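Local coordinates for spike protein P1 (PDB 2VVE), which is the receptor-binding spike protein at the fivefold vertices of the marine bacteriophage PM2 virion, at residues I17-G22 and S40-W45; T106-N111 and F205-E210; D119-L124 and K244-I249. All coordinates share one frame; numbering follows the deposited sequence.

How the contacts relate
Contacts 1 and 3 are neighbours, their centres about 10 Å apart, and they share the four-stranded sheet in which strands 11-19 and 245-253 lie side by side; Leu19 pairs there with Lys244 and Gly245. Contact 2 lies toward the other end of the elongated chain, its centre about 33 Å from that of contact 1 and 29 Å from that of contact 3. It shares with contact 3 the sheet holding neighbouring strands 116-120 and 200-208. Along the chain contact 1 closes first, then contacts 2 and 3 interleave. Contact 1 thus lies in the second jelly-roll domain, contact 2 in the other domain, probably also a jelly-roll, and contact 3 ties the two together.

Contact 1: I17-G22 and S40-W45; sequences IPLRDG and SPVDIW
Leu19 and Ile44 meet inside the second jelly-roll domain of the spike, a sandwich of two antiparallel four-stranded sheets. Leu19 comes from strand 11-19 in one sheet, Ile44 from the start of strand 44-47 in the other. The tight part of the contact is built on the forked end of the leucine. Leu19 CD2 lies 3.9 Å from Ile44 CD1, the two side chains crossing at about a right angle. Ile44 has CG1 anti to its backbone N (chi1 -171°), and its extended chain carries CD1 inward to that meeting. Tyr80 from strand 78-81 touches both residues, and Ala247 of the adjoining strand 245-253 packs on Leu19, so the pair is part of the buried filling between the sheets.

The other branch looks toward the loop that links the two sheets. Leu19 CD1 comes within 3.4 Å of Ser40 OG, a carbon set against a hydroxyl and still on the buried side. Beyond it the packing slackens toward solvent: Leu19 CD1 is 4.2 Å from Pro41 CD, and Pro41 is exposed; Leu19 CD1 also reaches Val42 CG2 at 4.2 Å, the leucine and valine side chains approaching tip to tip. These two loop residues contribute little buried area and form the margin of the contact.

The loop keeps its own shape through the serine. With its OG placed opposite the backbone N (chi1 176°), Ser40 bends the hydroxyl back toward its own chain and satisfies it where apolar groups close in: Ser40 OG donates to Val42 O at 2.7 Å, and the hydroxyl meets a lone pair of that oxygen in the carbonyl plane, at a C=O...O angle of 134°.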
loop_
_atom_site.group_PDB
_atom_site.type_symbol
_atom_site.label_atom_id
_atom_site.label_comp_id
_atom_site.label_asym_id
_atom_site.label_seq_id
_atom_site.Cartn_x
_atom_site.Cartn_y
_atom_site.Cartn_z
ATOM N N ILE A 17 -25.208 -5.040 -2.252
ATOM C CA ILE A 17 -26.217 -3.971 -2.179
ATOM C C ILE A 17 -25.934 -2.883 -3.222
ATOM O O ILE A 17 -24.808 -2.364 -3.295
ATOM C CB ILE A 17 -26.298 -3.332 -0.778
ATOM C CG1 ILE A 17 -26.920 -4.307 0.231
ATOM C CG2 ILE A 17 -27.112 -2.014 -0.816
ATOM C CD1 ILE A 17 -26.662 -3.920 1.696
ATOM N N PRO A 18 -26.956 -2.528 -4.023
ATOM C CA PRO A 18 -26.768 -1.443 -4.977
ATOM C C PRO A 18 -26.742 -0.113 -4.241
ATOM O O PRO A 18 -27.694 0.231 -3.537
ATOM C CB PRO A 18 -27.999 -1.545 -5.884
ATOM C CG PRO A 18 -29.060 -2.129 -4.995
ATOM C CD PRO A 18 -28.330 -3.075 -4.068
ATOM N N LEU A 19 -25.636 0.610 -4.374
ATOM C CA LEU A 19 -25.506 1.911 -3.719
ATOM C C LEU A 19 -26.074 3.025 -4.607
ATOM O O LEU A 19 -25.585 3.251 -5.711
ATOM C CB LEU A 19 -24.043 2.194 -3.394
ATOM C CG LEU A 19 -23.338 1.233 -2.425
ATOM C CD1 LEU A 19 -21.838 1.488 -2.446
ATOM C CD2 LEU A 19 -23.892 1.397 -1.004
ATOM N N ARG A 20 -27.112 3.709 -4.125
ATOM C CA ARG A 20 -27.770 4.720 -4.943
ATOM C C ARG A 20 -27.621 6.096 -4.278
ATOM O O ARG A 20 -26.801 6.247 -3.381
ATOM C CB ARG A 20 -29.215 4.305 -5.241
ATOM C CG ARG A 20 -29.281 2.929 -5.917
ATOM C CD ARG A 20 -30.641 2.635 -6.531
ATOM N NE ARG A 20 -30.635 1.341 -7.219
ATOM C CZ ARG A 20 -30.176 1.133 -8.456
ATOM N NH1 ARG A 20 -29.678 2.136 -9.179
ATOM N NH2 ARG A 20 -30.210 -0.089 -8.976
ATOM N N ASP A 21 -28.377 7.088 -4.735
ATOM C CA ASP A 21 -28.130 8.477 -4.354
ATOM C C ASP A 21 -28.896 8.951 -3.124
ATOM O O ASP A 21 -29.985 8.456 -2.812
ATOM C CB ASP A 21 -28.461 9.413 -5.526
ATOM C CG ASP A 21 -29.914 9.282 -5.979
ATOM O OD1 ASP A 21 -30.364 8.145 -6.256
ATOM O OD2 ASP A 21 -30.609 10.304 -6.044
ATOM N N GLY A 22 -28.344 9.963 -2.471
ATOM C CA GLY A 22 -28.944 10.500 -1.247
ATOM C C GLY A 22 -28.754 9.562 -0.066
ATOM O O GLY A 22 -28.114 8.518 -0.187
ATOM N N SER A 40 -17.153 -1.302 0.506
ATOM C CA SER A 40 -17.713 -0.441 -0.547
ATOM C C SER A 40 -16.627 -0.094 -1.561
ATOM O O SER A 40 -15.500 0.201 -1.166
ATOM C CB SER A 40 -18.280 0.846 0.062
ATOM O OG SER A 40 -18.751 1.737 -0.939
ATOM N N PRO A 41 -16.964 -0.105 -2.866
ATOM C CA PRO A 41 -15.971 0.229 -3.870
ATOM C C PRO A 41 -15.766 1.739 -4.011
ATOM O O PRO A 41 -14.892 2.167 -4.760
ATOM C CB PRO A 41 -16.578 -0.343 -5.161
ATOM C CG PRO A 41 -18.049 -0.204 -4.959
ATOM C CD PRO A 41 -18.271 -0.439 -3.481
ATOM N N VAL A 42 -16.580 2.516 -3.300
ATOM C CA VAL A 42 -16.455 3.976 -3.263
ATOM C C VAL A 42 -16.444 4.447 -1.815
ATOM O O VAL A 42 -16.968 3.748 -0.926
ATOM C CB VAL A 42 -17.600 4.677 -4.072
ATOM C CG1 VAL A 42 -17.536 4.277 -5.549
ATOM C CG2 VAL A 42 -18.985 4.341 -3.500
ATOM N N ASP A 43 -15.860 5.627 -1.568
ATOM C CA ASP A 43 -15.969 6.236 -0.231
ATOM C C ASP A 43 -17.436 6.285 0.195
ATOM O O ASP A 43 -18.325 6.661 -0.594
ATOM C CB ASP A 43 -15.408 7.655 -0.209
ATOM C CG ASP A 43 -13.900 7.713 -0.417
ATOM O OD1 ASP A 43 -13.202 6.678 -0.379
ATOM O OD2 ASP A 43 -13.408 8.839 -0.607
ATOM N N ILE A 44 -17.693 5.909 1.440
ATOM C CA ILE A 44 -19.064 5.747 1.904
ATOM C C ILE A 44 -19.201 6.336 3.312
ATOM O O ILE A 44 -18.363 6.102 4.183
ATOM C CB ILE A 44 -19.515 4.248 1.873
ATOM C CG1 ILE A 44 -21.026 4.124 2.141
ATOM C CG2 ILE A 44 -18.673 3.361 2.846
ATOM C CD1 ILE A 44 -21.600 2.732 1.896
ATOM N N TRP A 45 -20.270 7.092 3.516
ATOM C CA TRP A 45 -20.529 7.712 4.798
ATOM C C TRP A 45 -21.602 6.878 5.488
ATOM O O TRP A 45 -22.603 6.528 4.859
ATOM C CB TRP A 45 -20.929 9.174 4.589
ATOM C CG TRP A 45 -19.730 10.071 4.340
ATOM C CD1 TRP A 45 -19.124 10.909 5.249
ATOM C CD2 TRP A 45 -18.989 10.209 3.120
ATOM N NE1 TRP A 45 -18.063 11.561 4.664
ATOM C CE2 TRP A 45 -17.952 11.146 3.361
ATOM C CE3 TRP A 45 -19.094 9.627 1.847
ATOM C CZ2 TRP A 45 -17.033 11.523 2.373
ATOM C CZ3 TRP A 45 -18.171 9.998 0.865
ATOM C CH2 TRP A 45 -17.154 10.942 1.138
#

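Contact 2: T106-N111 and F205-E210; sequences TALEAN and FPVETE
Glu109 OE2 is gripped by two salt bridges, from Arg203 NH1 and Arg105 NH1, while the methylene part of the same side chain rests against Phe205. This is helix-on-sheet packing in the domain that probably carries the receptor-binding activity: helix 105-110 runs across strand 200-208, the short segments meeting at 79° with their axes 11.1 Å apart. The two arginines would be expected to favour the charged form of the carboxylate, and they anchor its outer end. Closer in, Glu109 CG sits in the plane of the Phe205 ring, at its edge, 3.6 Å from Phe205 CZ. The glutamate chain crosses the ring at about a right angle, with the carboxylate turned 33° from the ring plane.

Leu108 takes a face of the same ring. Its CB stands over that face, 4.0 Å from the ring centroid and displaced toward the rim, in a CH-pi contact; the nearest ring atom is Phe205 CE1, 3.7 Å from Leu108 CB. One helix turn thus supplies both a face partner and an edge partner, which together restrict the ring. The leucine then reaches further along the strand: Leu108 CD2 is 3.7 Å from Phe205 CG and touches Val207 CG1 at 4.2 Å. Its chi1 is -96°, well away from a staggered value. Tyr158, Leu169 and Tyr224 also pack on Leu108, so the leucine is buried between the sheet and a neighbouring loop.

Past the contact the helix ends, and Asn111 folds its amide back on it: Asn111 ND2 donates to Ala107 O at 3.0 Å, with that oxygen close to the amide plane.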
loop_
_atom_site.group_PDB
_atom_site.type_symbol
_atom_site.label_atom_id
_atom_site.label_comp_id
_atom_site.label_asym_id
_atom_site.label_seq_id
_atom_site.Cartn_x
_atom_site.Cartn_y
_atom_site.Cartn_z
ATOM N N THR A 106 -5.605 3.267 -30.585
ATOM C CA THR A 106 -4.345 4.011 -30.648
ATOM C C THR A 106 -4.452 5.214 -31.598
ATOM O O THR A 106 -4.032 6.321 -31.255
ATOM C CB THR A 106 -3.170 3.089 -31.032
ATOM O OG1 THR A 106 -3.042 2.080 -30.027
ATOM C CG2 THR A 106 -1.862 3.872 -31.129
ATOM N N ALA A 107 -5.056 5.001 -32.762
ATOM C CA ALA A 107 -5.130 6.044 -33.796
ATOM C C ALA A 107 -6.020 7.206 -33.340
ATOM O O ALA A 107 -5.698 8.375 -33.561
ATOM C CB ALA A 107 -5.629 5.455 -35.104
ATOM N N LEU A 108 -7.114 6.881 -32.663
ATOM C CA LEU A 108 -8.052 7.911 -32.214
ATOM C C LEU A 108 -7.417 8.770 -31.114
ATOM O O LEU A 108 -7.532 10.006 -31.131
ATOM C CB LEU A 108 -9.392 7.298 -31.781
ATOM C CG LEU A 108 -10.452 7.335 -32.900
ATOM C CD1 LEU A 108 -10.044 6.549 -34.175
ATOM C CD2 LEU A 108 -11.842 6.892 -32.413
ATOM N N GLU A 109 -6.726 8.115 -30.184
ATOM C CA GLU A 109 -6.033 8.825 -29.108
ATOM C C GLU A 109 -4.903 9.682 -29.690
ATOM O O GLU A 109 -4.693 10.813 -29.250
ATOM C CB GLU A 109 -5.506 7.848 -28.042
ATOM C CG GLU A 109 -6.599 7.105 -27.292
ATOM C CD GLU A 109 -6.060 6.247 -26.153
ATOM O OE1 GLU A 109 -4.885 6.420 -25.763
ATOM O OE2 GLU A 109 -6.813 5.390 -25.655
ATOM N N ALA A 110 -4.197 9.151 -30.691
ATOM C CA ALA A 110 -3.080 9.870 -31.320
ATOM C C ALA A 110 -3.550 11.176 -31.974
ATOM O O ALA A 110 -2.786 12.141 -32.100
ATOM C CB ALA A 110 -2.375 8.980 -32.346
ATOM N N ASN A 111 -4.813 11.177 -32.398
ATOM C CA ASN A 111 -5.383 12.298 -33.122
ATOM C C ASN A 111 -6.321 13.117 -32.242
ATOM O O ASN A 111 -7.144 13.899 -32.740
ATOM C CB ASN A 111 -6.080 11.792 -34.381
ATOM C CG ASN A 111 -5.100 11.509 -35.498
ATOM O OD1 ASN A 111 -4.628 12.437 -36.166
ATOM N ND2 ASN A 111 -4.766 10.232 -35.700
ATOM N N PHE A 205 -15.189 6.374 -27.333
ATOM C CA PHE A 205 -14.949 7.581 -28.143
ATOM C C PHE A 205 -16.265 8.045 -28.804
ATOM O O PHE A 205 -16.758 7.402 -29.749
ATOM C CB PHE A 205 -13.912 7.319 -29.251
ATOM C CG PHE A 205 -12.562 6.865 -28.762
ATOM C CD1 PHE A 205 -11.511 7.777 -28.660
ATOM C CD2 PHE A 205 -12.323 5.525 -28.452
ATOM C CE1 PHE A 205 -10.249 7.364 -28.230
ATOM C CE2 PHE A 205 -11.057 5.106 -28.018
ATOM C CZ PHE A 205 -10.027 6.028 -27.900
ATOM N N PRO A 206 -16.856 9.141 -28.306
ATOM C CA PRO A 206 -18.000 9.728 -29.012
ATOM C C PRO A 206 -17.531 10.437 -30.286
ATOM O O PRO A 206 -16.707 11.362 -30.226
ATOM C CB PRO A 206 -18.581 10.723 -27.986
ATOM C CG PRO A 206 -17.940 10.366 -26.666
ATOM C CD PRO A 206 -16.573 9.858 -27.048
ATOM N N VAL A 207 -18.046 9.993 -31.432
ATOM C CA VAL A 207 -17.578 10.490 -32.730
ATOM C C VAL A 207 -18.689 10.764 -33.727
ATOM O O VAL A 207 -19.817 10.255 -33.581
ATOM C CB VAL A 207 -16.592 9.481 -33.409
ATOM C CG1 VAL A 207 -15.411 9.177 -32.501
ATOM C CG2 VAL A 207 -17.315 8.197 -33.822
ATOM N N GLU A 208 -18.361 11.558 -34.754
ATOM C CA GLU A 208 -19.197 11.658 -35.953
ATOM C C GLU A 208 -18.633 10.693 -37.019
ATOM O O GLU A 208 -17.451 10.784 -37.362
ATOM C CB GLU A 208 -19.206 13.103 -36.473
ATOM C CG GLU A 208 -20.001 13.285 -37.783
ATOM C CD GLU A 208 -21.426 12.725 -37.698
ATOM O OE1 GLU A 208 -22.246 13.249 -36.896
ATOM O OE2 GLU A 208 -21.724 11.758 -38.438
ATOM N N THR A 209 -19.465 9.787 -37.542
ATOM C CA THR A 209 -18.985 8.747 -38.476
ATOM C C THR A 209 -19.149 9.123 -39.947
ATOM O O THR A 209 -18.606 8.454 -40.835
ATOM C CB THR A 209 -19.673 7.366 -38.259
ATOM O OG1 THR A 209 -21.075 7.467 -38.540
ATOM C CG2 THR A 209 -19.455 6.846 -36.847
ATOM N N GLU A 210 -19.933 10.166 -40.203
ATOM C CA GLU A 210 -20.299 10.524 -41.565
ATOM C C GLU A 210 -19.568 11.801 -41.943
ATOM O O GLU A 210 -19.742 12.836 -41.298
ATOM C CB GLU A 210 -21.823 10.695 -41.683
ATOM C CG GLU A 210 -22.338 11.039 -43.077
ATOM C CD GLU A 210 -22.270 9.877 -44.046
ATOM O OE1 GLU A 210 -22.546 8.727 -43.636
ATOM O OE2 GLU A 210 -21.949 10.121 -45.229
#

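Contact 3: D119-L124 and K244-I249; sequences DVPPEL and KGYAQI
Glu123 doubles back over the ring of Tyr246 and carries its carboxylate on to Gln248. The backbone and chi1 (-68°, CG opposite the carbonyl carbon) set the methylenes over the aromatic ring: Glu123 CB lies above one face, 4.0 Å from the centroid of the Tyr246 ring and offset toward the rim, in a CH-pi contact. Glu123 CG follows at 3.9 Å from Tyr246 CG, the two side chains running alongside one another, head to tail. The bend at chi2 (78°) then swings the carboxylate back past Tyr246 CB toward Gln248.

Gln248 makes a matching fold. Two residues beyond Tyr246 on strand 245-253, it bends at chi2 (-63°), and this brings the amide round to face the glutamate. Gln248 NE2 donates to Glu123 OE2 at 3.1 Å. The oxygen lies near the amide plane, but the donor comes from above the carboxylate plane. The other end of the amide, Gln248 OE1, accepts a hydrogen bond from Gln16 NE2 on strand 11-19, which fixes how the amide is turned. Arg62 of a second subunit packs on Gln248 as well.

Pro121 adds a looser apolar touch, Pro121 CG lying 4.3 Å from Tyr246 CE1. The 3-10 turn that follows is closed by Leu124 N donating to Pro121 O at 2.8 Å, and Glu123 sits within it.

The contact joins the jelly-roll domain that holds strand 245-253 to the domain that holds strand 116-120, at a partly exposed surface. Its chemistry is therefore mixed: apolar carbon over an aromatic face, plus a single hydrogen bond from a neutral amide to a probably charged carboxylate.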
loop_
_atom_site.group_PDB
_atom_site.type_symbol
_atom_site.label_atom_id
_atom_site.label_comp_id
_atom_site.label_asym_id
_atom_site.label_seq_id
_atom_site.Cartn_x
_atom_site.Cartn_y
_atom_site.Cartn_z
ATOM N N ASP A 119 -16.094 1.680 -16.290
ATOM C CA ASP A 119 -15.622 0.537 -15.515
ATOM C C ASP A 119 -16.807 -0.373 -15.228
ATOM O O ASP A 119 -17.641 -0.072 -14.360
ATOM C CB ASP A 119 -14.941 1.009 -14.226
ATOM C CG ASP A 119 -14.232 -0.112 -13.482
ATOM O OD1 ASP A 119 -14.124 -1.236 -14.017
ATOM O OD2 ASP A 119 -13.774 0.145 -12.351
ATOM N N VAL A 120 -16.878 -1.482 -15.966
ATOM C CA VAL A 120 -17.980 -2.441 -15.833
ATOM C C VAL A 120 -17.714 -3.383 -14.650
ATOM O O VAL A 120 -16.785 -4.196 -14.696
ATOM C CB VAL A 120 -18.212 -3.226 -17.151
ATOM C CG1 VAL A 120 -19.345 -4.232 -17.005
ATOM C CG2 VAL A 120 -18.535 -2.267 -18.282
ATOM N N PRO A 121 -18.532 -3.280 -13.584
ATOM C CA PRO A 121 -18.295 -4.117 -12.406
ATOM C C PRO A 121 -18.618 -5.577 -12.698
ATOM O O PRO A 121 -19.361 -5.853 -13.650
ATOM C CB PRO A 121 -19.283 -3.554 -11.375
ATOM C CG PRO A 121 -20.372 -2.968 -12.185
ATOM C CD PRO A 121 -19.725 -2.422 -13.418
ATOM N N PRO A 122 -18.070 -6.513 -11.891
ATOM C CA PRO A 122 -18.414 -7.920 -12.073
ATOM C C PRO A 122 -19.922 -8.113 -12.106
ATOM O O PRO A 122 -20.424 -8.914 -12.880
ATOM C CB PRO A 122 -17.821 -8.593 -10.833
ATOM C CG PRO A 122 -16.684 -7.721 -10.444
ATOM C CD PRO A 122 -17.105 -6.322 -10.788
ATOM N N GLU A 123 -20.631 -7.347 -11.282
ATOM C CA GLU A 123 -22.082 -7.417 -11.191
ATOM C C GLU A 123 -22.807 -7.096 -12.525
ATOM O O GLU A 123 -23.980 -7.436 -12.693
ATOM C CB GLU A 123 -22.564 -6.528 -10.030
ATOM C CG GLU A 123 -22.177 -7.033 -8.598
ATOM C CD GLU A 123 -20.709 -6.759 -8.164
ATOM O OE1 GLU A 123 -20.103 -5.742 -8.594
ATOM O OE2 GLU A 123 -20.169 -7.563 -7.355
ATOM N N LEU A 124 -22.100 -6.468 -13.472
ATOM C CA LEU A 124 -22.658 -6.097 -14.796
ATOM C C LEU A 124 -21.979 -6.830 -15.969
ATOM O O LEU A 124 -22.223 -6.522 -17.147
ATOM C CB LEU A 124 -22.568 -4.576 -14.994
ATOM C CG LEU A 124 -23.142 -3.866 -16.236
ATOM C CD1 LEU A 124 -24.662 -3.748 -16.174
ATOM C CD2 LEU A 124 -22.516 -2.490 -16.437
ATOM N N LYS A 244 -23.999 3.568 -7.941
ATOM C CA LYS A 244 -22.651 4.126 -7.755
ATOM C C LYS A 244 -21.617 3.016 -7.537
ATOM O O LYS A 244 -20.404 3.233 -7.603
ATOM C CB LYS A 244 -22.642 5.124 -6.595
ATOM C CG LYS A 244 -23.788 6.156 -6.601
ATOM C CD LYS A 244 -23.845 6.972 -7.890
ATOM C CE LYS A 244 -25.208 7.629 -8.060
ATOM N NZ LYS A 244 -25.397 8.095 -9.465
ATOM N N GLY A 245 -22.123 1.822 -7.274
ATOM C CA GLY A 245 -21.289 0.666 -7.054
ATOM C C GLY A 245 -22.082 -0.310 -6.236
ATOM O O GLY A 245 -23.193 0.002 -5.775
ATOM N N TYR A 246 -21.521 -1.495 -6.059
ATOM C CA TYR A 246 -22.163 -2.509 -5.248
ATOM C C TYR A 246 -21.314 -2.765 -4.015
ATOM O O TYR A 246 -20.136 -3.111 -4.130
ATOM C CB TYR A 246 -22.388 -3.788 -6.062
ATOM C CG TYR A 246 -23.330 -3.569 -7.227
ATOM C CD1 TYR A 246 -22.864 -3.059 -8.438
ATOM C CD2 TYR A 246 -24.689 -3.830 -7.103
ATOM C CE1 TYR A 246 -23.732 -2.826 -9.511
ATOM C CE2 TYR A 246 -25.566 -3.611 -8.177
ATOM C CZ TYR A 246 -25.082 -3.115 -9.366
ATOM O OH TYR A 246 -25.954 -2.896 -10.409
ATOM N N ALA A 247 -21.919 -2.564 -2.848
ATOM C CA ALA A 247 -21.279 -2.875 -1.569
ATOM C C ALA A 247 -21.341 -4.373 -1.334
ATOM O O ALA A 247 -22.370 -5.000 -1.568
ATOM C CB ALA A 247 -21.968 -2.130 -0.430
ATOM N N GLN A 248 -20.221 -4.944 -0.911
ATOM C CA GLN A 248 -20.121 -6.382 -0.650
ATOM C C GLN A 248 -20.505 -6.610 0.798
ATOM O O GLN A 248 -19.968 -5.933 1.679
ATOM C CB GLN A 248 -18.673 -6.854 -0.889
ATOM C CG GLN A 248 -18.138 -6.619 -2.310
ATOM C CD GLN A 248 -18.921 -7.398 -3.352
ATOM O OE1 GLN A 248 -19.366 -8.523 -3.099
ATOM N NE2 GLN A 248 -19.099 -6.800 -4.537
ATOM N N ILE A 249 -21.418 -7.551 1.055
ATOM C CA ILE A 249 -21.905 -7.806 2.407
ATOM C C ILE A 249 -21.830 -9.274 2.755
ATOM O O ILE A 249 -22.315 -10.117 2.021
ATOM C CB ILE A 249 -23.407 -7.374 2.617
ATOM C CG1 ILE A 249 -23.732 -6.034 1.946
ATOM C CG2 ILE A 249 -23.796 -7.426 4.127
ATOM C CD1 ILE A 249 -23.031 -4.816 2.547
#